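Local coordinates for protein ribokinase (PDB 6WHJ) that probably phosphorylates D-ribose at O-5 with ATP and magnesium, giving D-ribose 5-phosphate for nucleotide synthesis or the pentose phosphate pathway, at residues A221-M226 against V236-G241. Numbering follows the deposited sequence.
Sequences ALVEKM and VLFTLG
Phe238 points its ring from strand 235-239 at helix 216-228, and Val223 and Leu222 of that helix meet it along its rim. The contact is a helix-on-sheet layer of the alpha/beta ribokinase (PfkB) fold: the helix lies against the large mixed sheet and the chain turns back from it into strand 235-239, so that the two segments run at 134° to each other, with their axes 10.5 Å apart. Val223 comes closest. Val223 CG2 lies in the plane of the aromatic ring, at the edge, 3.5 Å from CE2 of Phe238. This methyl stands anti to the carbonyl carbon of Val223, which turns it to the strand, while CG1 is anti to the backbone N (chi1 174°). With chi1 at -70°, Phe238 CG stands anti to its own carbonyl carbon, and the ring extends to the helix. Leu222 adds its CB rather than its branched end, 4.3 Å from Phe238 CZ, near the ring plane; its side chain also touches Leu202 of helix 198-205, whose Ala201 meets Phe238. Val236, two residues back along the strand, also has its CB directed toward the helix. Val236 CB lies 4.3 Å from Val223 CG2, so that one methyl serves both strand residues. The five touching residues are all buried, and the contacts joining the two segments are apolar. The strand ends at Thr239, which with the following Leu240 and Gly241 is predicted to belong to the ATP site; the packed part of the strand thus leads straight to the probable nucleotide site. Met226 brings its terminal methyl to Val236, with CE 4.4 Å from Val236 CG1, and that valine methyl in turn sits 3.6 Å above one face of the Phe238 ring, offset toward its rim.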
ATOM      1  N   ALA B 221      19.867  -0.924  33.177  1.00 42.03           N
ATOM      2  CA  ALA B 221      19.438  -2.305  33.027  1.00 38.17           C
ATOM      3  C   ALA B 221      19.360  -2.701  31.563  1.00 38.37           C
ATOM      4  O   ALA B 221      19.691  -3.838  31.209  1.00 41.45           O
ATOM      5  CB  ALA B 221      18.087  -2.514  33.707  1.00 42.39           C
ATOM      6  N   LEU B 222      18.956  -1.774  30.686  1.00 38.74           N
ATOM      7  CA  LEU B 222      18.886  -2.108  29.262  1.00 40.43           C
ATOM      8  C   LEU B 222      20.278  -2.298  28.668  1.00 39.18           C
ATOM      9  O   LEU B 222      20.522  -3.265  27.940  1.00 36.67           O
ATOM     10  CB  LEU B 222      18.114  -1.034  28.500  1.00 37.72           C
ATOM     11  CG  LEU B 222      16.629  -0.912  28.851  1.00 42.22           C
ATOM     12  CD1 LEU B 222      16.031   0.355  28.241  1.00 39.13           C
ATOM     13  CD2 LEU B 222      15.855  -2.145  28.430  1.00 37.82           C
ATOM     14  N   VAL B 223      21.211  -1.389  28.977  1.00 37.37           N
ATOM     15  CA  VAL B 223      22.593  -1.549  28.529  1.00 35.86           C
ATOM     16  C   VAL B 223      23.189  -2.815  29.124  1.00 37.94           C
ATOM     17  O   VAL B 223      23.950  -3.536  28.465  1.00 40.66           O
ATOM     18  CB  VAL B 223      23.430  -0.308  28.899  1.00 37.13           C
ATOM     19  CG1 VAL B 223      24.891  -0.530  28.561  1.00 26.96           C
ATOM     20  CG2 VAL B 223      22.893   0.937  28.195  1.00 34.32           C
ATOM     21  N   GLU B 224      22.830  -3.113  30.375  1.00 39.76           N
ATOM     22  CA  GLU B 224      23.306  -4.313  31.057  1.00 39.92           C
ATOM     23  C   GLU B 224      22.908  -5.570  30.300  1.00 39.54           C
ATOM     24  O   GLU B 224      23.739  -6.442  30.028  1.00 39.21           O
ATOM     25  CB  GLU B 224      22.686  -4.351  32.448  1.00 42.32           C
ATOM     26  CG  GLU B 224      23.571  -4.567  33.616  1.00 42.33           C
ATOM     27  CD  GLU B 224      22.780  -4.362  34.891  1.00 48.33           C
ATOM     28  OE1 GLU B 224      21.572  -4.679  34.886  1.00 48.39           O
ATOM     29  OE2 GLU B 224      23.345  -3.875  35.890  1.00 57.30           O
ATOM     30  N   LYS B 225      21.623  -5.672  29.957  1.00 38.32           N
ATOM     31  CA  LYS B 225      21.110  -6.845  29.262  1.00 41.56           C
ATOM     32  C   LYS B 225      21.725  -6.972  27.875  1.00 39.92           C
ATOM     33  O   LYS B 225      22.095  -8.073  27.453  1.00 39.26           O
ATOM     34  CB  LYS B 225      19.585  -6.760  29.172  1.00 39.92           C
ATOM     35  CG  LYS B 225      18.935  -7.842  28.348  1.00 42.21           C
ATOM     36  CD  LYS B 225      18.959  -9.185  29.048  1.00 43.59           C
ATOM     37  CE  LYS B 225      18.447 -10.276  28.121  1.00 47.24           C
ATOM     38  NZ  LYS B 225      18.498 -11.610  28.776  1.00 49.36           N
ATOM     39  N   MET B 226      21.876  -5.847  27.173  1.00 38.83           N
ATOM     40  CA  MET B 226      22.425  -5.882  25.822  1.00 39.91           C
ATOM     41  C   MET B 226      23.859  -6.388  25.819  1.00 38.31           C
ATOM     42  O   MET B 226      24.281  -7.094  24.897  1.00 32.22           O
ATOM     43  CB  MET B 226      22.369  -4.486  25.209  1.00 35.05           C
ATOM     44  CG  MET B 226      21.497  -4.399  24.002  1.00 40.77           C
ATOM     45  SD  MET B 226      19.811  -4.036  24.472  1.00 55.58           S
ATOM     46  CE  MET B 226      19.965  -2.262  24.722  1.00 26.27           C
ATOM     47  N   VAL B 236      26.171   1.696  23.407  1.00 26.18           N
ATOM     48  CA  VAL B 236      24.786   1.729  22.964  1.00 26.93           C
ATOM     49  C   VAL B 236      24.451   3.190  22.734  1.00 28.11           C
ATOM     50  O   VAL B 236      24.560   4.008  23.655  1.00 28.98           O
ATOM     51  CB  VAL B 236      23.834   1.106  23.995  1.00 25.65           C
ATOM     52  CG1 VAL B 236      22.398   1.180  23.497  1.00 23.56           C
ATOM     53  CG2 VAL B 236      24.238  -0.324  24.295  1.00 26.46           C
ATOM     54  N   LEU B 237      24.079   3.525  21.502  1.00 28.63           N
ATOM     55  CA  LEU B 237      23.616   4.866  21.160  1.00 30.00           C
ATOM     56  C   LEU B 237      22.093   4.808  21.150  1.00 28.68           C
ATOM     57  O   LEU B 237      21.491   4.322  20.190  1.00 28.31           O
ATOM     58  CB  LEU B 237      24.153   5.288  19.797  1.00 28.99           C
ATOM     59  CG  LEU B 237      24.215   6.768  19.397  1.00 32.64           C
ATOM     60  CD1 LEU B 237      25.040   6.908  18.106  1.00 27.66           C
ATOM     61  CD2 LEU B 237      22.859   7.420  19.261  1.00 28.98           C
ATOM     62  N   PHE B 238      21.467   5.335  22.201  1.00 28.33           N
ATOM     63  CA  PHE B 238      20.010   5.406  22.261  1.00 29.21           C
ATOM     64  C   PHE B 238      19.544   6.598  21.443  1.00 27.36           C
ATOM     65  O   PHE B 238      20.004   7.722  21.663  1.00 26.14           O
ATOM     66  CB  PHE B 238      19.515   5.557  23.693  1.00 30.80           C
ATOM     67  CG  PHE B 238      19.690   4.340  24.538  1.00 28.98           C
ATOM     68  CD1 PHE B 238      18.738   3.341  24.531  1.00 27.55           C
ATOM     69  CD2 PHE B 238      20.793   4.212  25.376  1.00 27.56           C
ATOM     70  CE1 PHE B 238      18.891   2.221  25.328  1.00 32.18           C
ATOM     71  CE2 PHE B 238      20.950   3.098  26.171  1.00 28.75           C
ATOM     72  CZ  PHE B 238      19.999   2.096  26.147  1.00 28.59           C
ATOM     73  N   THR B 239      18.663   6.345  20.485  1.00 31.36           N
ATOM     74  CA  THR B 239      17.981   7.395  19.741  1.00 33.30           C
ATOM     75  C   THR B 239      16.683   7.752  20.442  1.00 32.28           C
ATOM     76  O   THR B 239      15.837   6.886  20.667  1.00 35.28           O
ATOM     77  CB  THR B 239      17.704   6.955  18.305  1.00 31.35           C
ATOM     78  OG1 THR B 239      18.908   7.069  17.537  1.00 33.23           O
ATOM     79  CG2 THR B 239      16.591   7.784  17.688  1.00 41.92           C
ATOM     80  N   LEU B 240      16.518   9.030  20.769  1.00 34.87           N
ATOM     81  CA  LEU B 240      15.416   9.461  21.617  1.00 32.73           C
ATOM     82  C   LEU B 240      14.521  10.468  20.906  1.00 36.22           C
ATOM     83  O   LEU B 240      13.753  11.183  21.556  1.00 39.83           O
ATOM     84  CB  LEU B 240      15.969  10.051  22.912  1.00 37.57           C
ATOM     85  CG  LEU B 240      16.809   9.065  23.729  1.00 43.16           C
ATOM     86  CD1 LEU B 240      17.236   9.676  25.060  1.00 42.32           C
ATOM     87  CD2 LEU B 240      16.075   7.734  23.933  1.00 39.72           C
ATOM     88  N   GLY B 241      14.599  10.522  19.578  1.00 36.02           N
ATOM     89  CA  GLY B 241      13.733  11.403  18.813  1.00 35.85           C
ATOM     90  C   GLY B 241      13.987  12.852  19.167  1.00 36.52           C
ATOM     91  O   GLY B 241      15.131  13.315  19.193  1.00 38.03           O
TER